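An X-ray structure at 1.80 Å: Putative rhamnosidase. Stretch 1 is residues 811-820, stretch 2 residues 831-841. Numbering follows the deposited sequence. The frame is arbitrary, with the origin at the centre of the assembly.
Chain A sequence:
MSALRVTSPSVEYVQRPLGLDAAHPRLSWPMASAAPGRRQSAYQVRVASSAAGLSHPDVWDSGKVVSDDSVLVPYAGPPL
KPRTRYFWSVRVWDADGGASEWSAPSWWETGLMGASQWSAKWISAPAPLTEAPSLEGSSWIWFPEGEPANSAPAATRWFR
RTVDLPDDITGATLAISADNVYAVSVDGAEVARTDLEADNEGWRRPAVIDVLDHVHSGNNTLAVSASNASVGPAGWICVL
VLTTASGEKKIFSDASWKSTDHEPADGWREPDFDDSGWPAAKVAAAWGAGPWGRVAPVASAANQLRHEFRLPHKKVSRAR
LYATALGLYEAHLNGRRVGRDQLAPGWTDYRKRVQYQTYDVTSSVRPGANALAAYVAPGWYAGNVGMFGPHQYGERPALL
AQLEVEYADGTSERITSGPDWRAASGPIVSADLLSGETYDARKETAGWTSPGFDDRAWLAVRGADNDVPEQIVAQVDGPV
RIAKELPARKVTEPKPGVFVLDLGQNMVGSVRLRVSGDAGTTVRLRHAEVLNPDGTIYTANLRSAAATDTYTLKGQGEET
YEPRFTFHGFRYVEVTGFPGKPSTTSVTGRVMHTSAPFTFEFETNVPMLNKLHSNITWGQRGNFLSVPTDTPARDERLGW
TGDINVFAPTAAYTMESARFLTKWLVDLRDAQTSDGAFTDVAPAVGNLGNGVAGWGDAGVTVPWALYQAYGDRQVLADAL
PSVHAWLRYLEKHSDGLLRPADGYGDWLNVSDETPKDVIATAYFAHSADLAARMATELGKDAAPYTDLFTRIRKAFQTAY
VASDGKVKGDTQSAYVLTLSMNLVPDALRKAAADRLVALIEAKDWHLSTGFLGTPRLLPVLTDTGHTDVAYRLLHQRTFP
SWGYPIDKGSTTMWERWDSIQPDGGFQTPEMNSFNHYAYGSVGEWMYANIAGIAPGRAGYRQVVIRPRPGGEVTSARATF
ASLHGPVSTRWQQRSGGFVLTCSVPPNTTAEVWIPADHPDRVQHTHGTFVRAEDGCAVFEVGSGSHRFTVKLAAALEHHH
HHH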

# COMPACT_ATOMS: atom_id res chain seq x y z
N THR A 811 -15.23 -29.26 -7.69
CA THR A 811 -14.81 -28.53 -6.50
C THR A 811 -15.87 -27.52 -6.08
O THR A 811 -16.71 -27.13 -6.89
N GLN A 812 -15.82 -27.08 -4.82
CA GLN A 812 -16.71 -26.03 -4.35
C GLN A 812 -16.56 -24.79 -5.26
O GLN A 812 -17.56 -24.23 -5.73
N SER A 813 -15.31 -24.40 -5.55
CA SER A 813 -15.03 -23.24 -6.39
C SER A 813 -15.49 -23.38 -7.83
O SER A 813 -15.93 -22.40 -8.42
N ALA A 814 -15.42 -24.60 -8.38
CA ALA A 814 -15.95 -24.90 -9.72
C ALA A 814 -17.42 -24.54 -9.85
O ALA A 814 -17.84 -24.00 -10.88
N TYR A 815 -18.21 -24.80 -8.81
CA TYR A 815 -19.63 -24.47 -8.86
C TYR A 815 -19.86 -23.01 -8.54
O TYR A 815 -20.64 -22.34 -9.21
N VAL A 816 -19.19 -22.53 -7.50
CA VAL A 816 -19.29 -21.12 -7.14
C VAL A 816 -19.07 -20.25 -8.38
O VAL A 816 -19.89 -19.36 -8.66
N LEU A 817 -17.98 -20.48 -9.10
CA LEU A 817 -17.61 -19.58 -10.19
C LEU A 817 -18.57 -19.66 -11.37
O LEU A 817 -18.92 -18.63 -11.97
N THR A 818 -18.99 -20.88 -11.71
CA THR A 818 -19.92 -21.06 -12.82
C THR A 818 -21.29 -20.49 -12.50
O THR A 818 -21.90 -19.89 -13.39
N LEU A 819 -21.77 -20.66 -11.26
CA LEU A 819 -23.05 -20.07 -10.86
C LEU A 819 -22.96 -18.54 -10.81
O LEU A 819 -23.86 -17.83 -11.29
N SER A 820 -21.86 -18.05 -10.24
CA SER A 820 -21.64 -16.61 -10.10
C SER A 820 -21.61 -15.86 -11.44
O SER A 820 -22.21 -14.80 -11.58
N ALA A 831 -29.32 -28.00 -10.11
CA ALA A 831 -28.43 -29.16 -9.95
C ALA A 831 -27.03 -28.75 -9.51
O ALA A 831 -26.46 -29.38 -8.59
N ALA A 832 -26.48 -27.72 -10.15
CA ALA A 832 -25.13 -27.24 -9.81
C ALA A 832 -25.09 -26.71 -8.39
O ALA A 832 -24.13 -27.01 -7.65
N ALA A 833 -26.12 -25.99 -7.98
CA ALA A 833 -26.18 -25.46 -6.63
C ALA A 833 -26.42 -26.56 -5.57
O ALA A 833 -25.86 -26.49 -4.46
N ASP A 834 -27.26 -27.55 -5.91
CA ASP A 834 -27.49 -28.71 -5.05
C ASP A 834 -26.17 -29.44 -4.75
O ASP A 834 -25.92 -29.85 -3.61
N ARG A 835 -25.37 -29.63 -5.80
CA ARG A 835 -24.06 -30.27 -5.74
C ARG A 835 -23.05 -29.48 -4.88
O ARG A 835 -22.21 -30.07 -4.20
N LEU A 836 -23.15 -28.15 -4.91
CA LEU A 836 -22.30 -27.28 -4.11
C LEU A 836 -22.59 -27.50 -2.64
O LEU A 836 -21.67 -27.71 -1.84
N VAL A 837 -23.88 -27.46 -2.31
CA VAL A 837 -24.35 -27.68 -0.96
C VAL A 837 -23.94 -29.07 -0.47
O VAL A 837 -23.61 -29.24 0.71
N ALA A 838 -23.96 -30.03 -1.39
CA ALA A 838 -23.61 -31.41 -1.07
C ALA A 838 -22.13 -31.51 -0.68
O ALA A 838 -21.79 -32.21 0.28
N LEU A 839 -21.28 -30.79 -1.42
CA LEU A 839 -19.84 -30.75 -1.14
C LEU A 839 -19.51 -30.06 0.18
O LEU A 839 -18.60 -30.49 0.89
N ILE A 840 -20.26 -29.01 0.50
CA ILE A 840 -20.14 -28.30 1.78
C ILE A 840 -20.58 -29.20 2.96
O ILE A 840 -19.87 -29.32 3.97
N GLU A 841 -21.75 -29.83 2.82
CA GLU A 841 -22.25 -30.79 3.81
C GLU A 841 -21.23 -31.91 4.06
O GLU A 841 -20.97 -32.26 5.21

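The two helices, 812-820 and 831-841, run in roughly opposed directions: their axes make an angle of 148° and approach to 9.3 Å. The backbones come nearest at Gln 812 and Leu 836, whose CA atoms lie 5.7 Å apart. Together the stretches bury 504 Å², and no hydrogen bond crosses between them, so the contact rests on side-chain packing.

Tyr 815 is the centre of it. Its CA-to-CB bond points toward the second helix, and with chi1 at -65° (m) and chi2 at -63° the ring enters a hole formed by Ala 832, Arg 835, Leu 836 and Leu 839, a knob-into-hole arrangement. Arg 835 CB lies over one face of the ring, while Leu 839 CD1 meets its edge, 3.7 Å from Tyr 815 CE2. Ala 832 CB is 4.0 Å from Tyr 815 CD1, and the two CB atoms of Tyr 815 and Leu 836 are 4.1 Å apart. The hydroxyl stays against one wall of the hole, Tyr 815 OH lying 3.4 Å from Arg 835 CG, and is hydrogen-bonded to a residue just outside the stretches.

Arg 835 points toward the first helix, which sets CB over the ring face; chi1 t then places CG near the hydroxyl, and chi2 is p (50°). NE and NH2 are hydrogen-bonded to a residue flanking the stretches. Leu 839, m then t, likewise points toward its neighbour; its CD1 reaches the backbone as well, 3.7 Å from Thr 811 C.

Leu 836 starts sideways, yet its t, p conformation (175°, 61°) brings the end nearer. Leu 836 CD1 thereby approaches Gln 812 O at 3.5 Å and Val 816 CG2 at 4.0 Å, although Val 816, chi1 t, has its CA-to-CB bond directed away. Gln 812 behaves similarly: chi1 m and chi2 t extend it from a sideways start until Gln 812 CD is 3.7 Å from Ile 840 CG1. Gln 812 NE2 lies 3.7 Å from Leu 839 O without a hydrogen bond; OE1 and NE2 are both satisfied elsewhere in the structure.

One turn beyond Tyr 815, Leu 819 points toward the second helix in an m, t rotamer. Leu 819 CD1 lies near both alanines, 4.0 Å from Ala 833 CB and 4.1 Å from Ala 832 C, and Leu 819 CD2 is 4.2 Å from Ala 832 CB.

Thr 811 instead points away. Its p rotamer (59°) lets Thr 811 OG1 cap the first helix, accepting from Ala 814 N at 3.0 Å with an N-H...acceptor angle of 147°.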

# COMPACT_ATOMS: atom_id res chain seq x y z
CB THR A 811 -13.47 -27.80 -6.73
OG1 THR A 811 -13.59 -26.88 -7.82
CG2 THR A 811 -12.35 -28.79 -7.03
CB GLN A 812 -16.42 -25.68 -2.88
CG GLN A 812 -16.83 -26.76 -1.88
CD GLN A 812 -16.79 -26.29 -0.44
OE1 GLN A 812 -16.74 -25.10 -0.18
NE2 GLN A 812 -16.79 -27.23 0.50
CB SER A 813 -13.54 -22.86 -6.35
OG SER A 813 -13.29 -22.23 -5.13
CB ALA A 814 -15.72 -26.36 -10.10
CB TYR A 815 -20.41 -25.37 -7.92
CG TYR A 815 -20.32 -26.79 -8.40
CD1 TYR A 815 -20.86 -27.15 -9.65
CD2 TYR A 815 -19.68 -27.77 -7.65
CE1 TYR A 815 -20.78 -28.45 -10.10
CE2 TYR A 815 -19.58 -29.08 -8.10
CZ TYR A 815 -20.12 -29.41 -9.33
OH TYR A 815 -20.03 -30.70 -9.79
CB VAL A 816 -18.27 -20.73 -6.04
CG1 VAL A 816 -18.19 -19.21 -5.93
CG2 VAL A 816 -18.71 -21.31 -4.69
CB LEU A 817 -16.19 -19.85 -10.66
CG LEU A 817 -15.15 -19.29 -9.67
CD1 LEU A 817 -13.80 -19.90 -9.91
CD2 LEU A 817 -15.07 -17.77 -9.73
CB THR A 818 -20.06 -22.53 -13.23
OG1 THR A 818 -20.52 -23.29 -12.10
CG2 THR A 818 -18.72 -23.04 -13.70
CB LEU A 819 -23.54 -20.63 -9.53
CG LEU A 819 -24.00 -22.09 -9.67
CD1 LEU A 819 -24.01 -22.72 -8.29
CD2 LEU A 819 -25.38 -22.16 -10.34
CB SER A 820 -20.33 -16.33 -9.36
OG SER A 820 -20.30 -14.97 -8.98
CB ALA A 831 -28.36 -29.98 -11.24
CB ALA A 832 -24.62 -26.22 -10.83
CB ALA A 833 -27.24 -24.36 -6.51
CB ASP A 834 -28.48 -29.70 -5.71
CG ASP A 834 -29.97 -29.29 -5.54
OD1 ASP A 834 -30.30 -28.45 -4.67
OD2 ASP A 834 -30.82 -29.85 -6.28
CB ARG A 835 -23.52 -30.48 -7.16
CG ARG A 835 -22.21 -31.25 -7.25
CD ARG A 835 -22.27 -32.54 -6.45
NE ARG A 835 -21.03 -33.32 -6.47
CZ ARG A 835 -20.72 -34.26 -5.58
NH1 ARG A 835 -21.56 -34.55 -4.60
NH2 ARG A 835 -19.58 -34.92 -5.67
CB LEU A 836 -22.54 -25.81 -4.47
CG LEU A 836 -21.82 -24.75 -3.63
CD1 LEU A 836 -20.28 -24.89 -3.71
CD2 LEU A 836 -22.30 -23.38 -4.10
CB VAL A 837 -25.88 -27.49 -0.88
CG1 VAL A 837 -26.39 -27.85 0.51
CG2 VAL A 837 -26.24 -26.05 -1.19
CB ALA A 838 -23.91 -32.33 -2.25
CB LEU A 839 -19.06 -30.12 -2.30
CG LEU A 839 -19.09 -30.76 -3.69
CD1 LEU A 839 -18.45 -29.84 -4.70
CD2 LEU A 839 -18.37 -32.10 -3.71
CB ILE A 840 -20.94 -26.97 1.77
CG1 ILE A 840 -20.32 -26.00 0.74
CG2 ILE A 840 -20.99 -26.36 3.17
CD1 ILE A 840 -21.06 -24.68 0.56
CB GLU A 841 -23.60 -31.37 3.35
CG GLU A 841 -24.38 -32.10 4.44
CD GLU A 841 -25.54 -32.91 3.87
OE1 GLU A 841 -25.31 -33.65 2.89
OE2 GLU A 841 -26.67 -32.83 4.41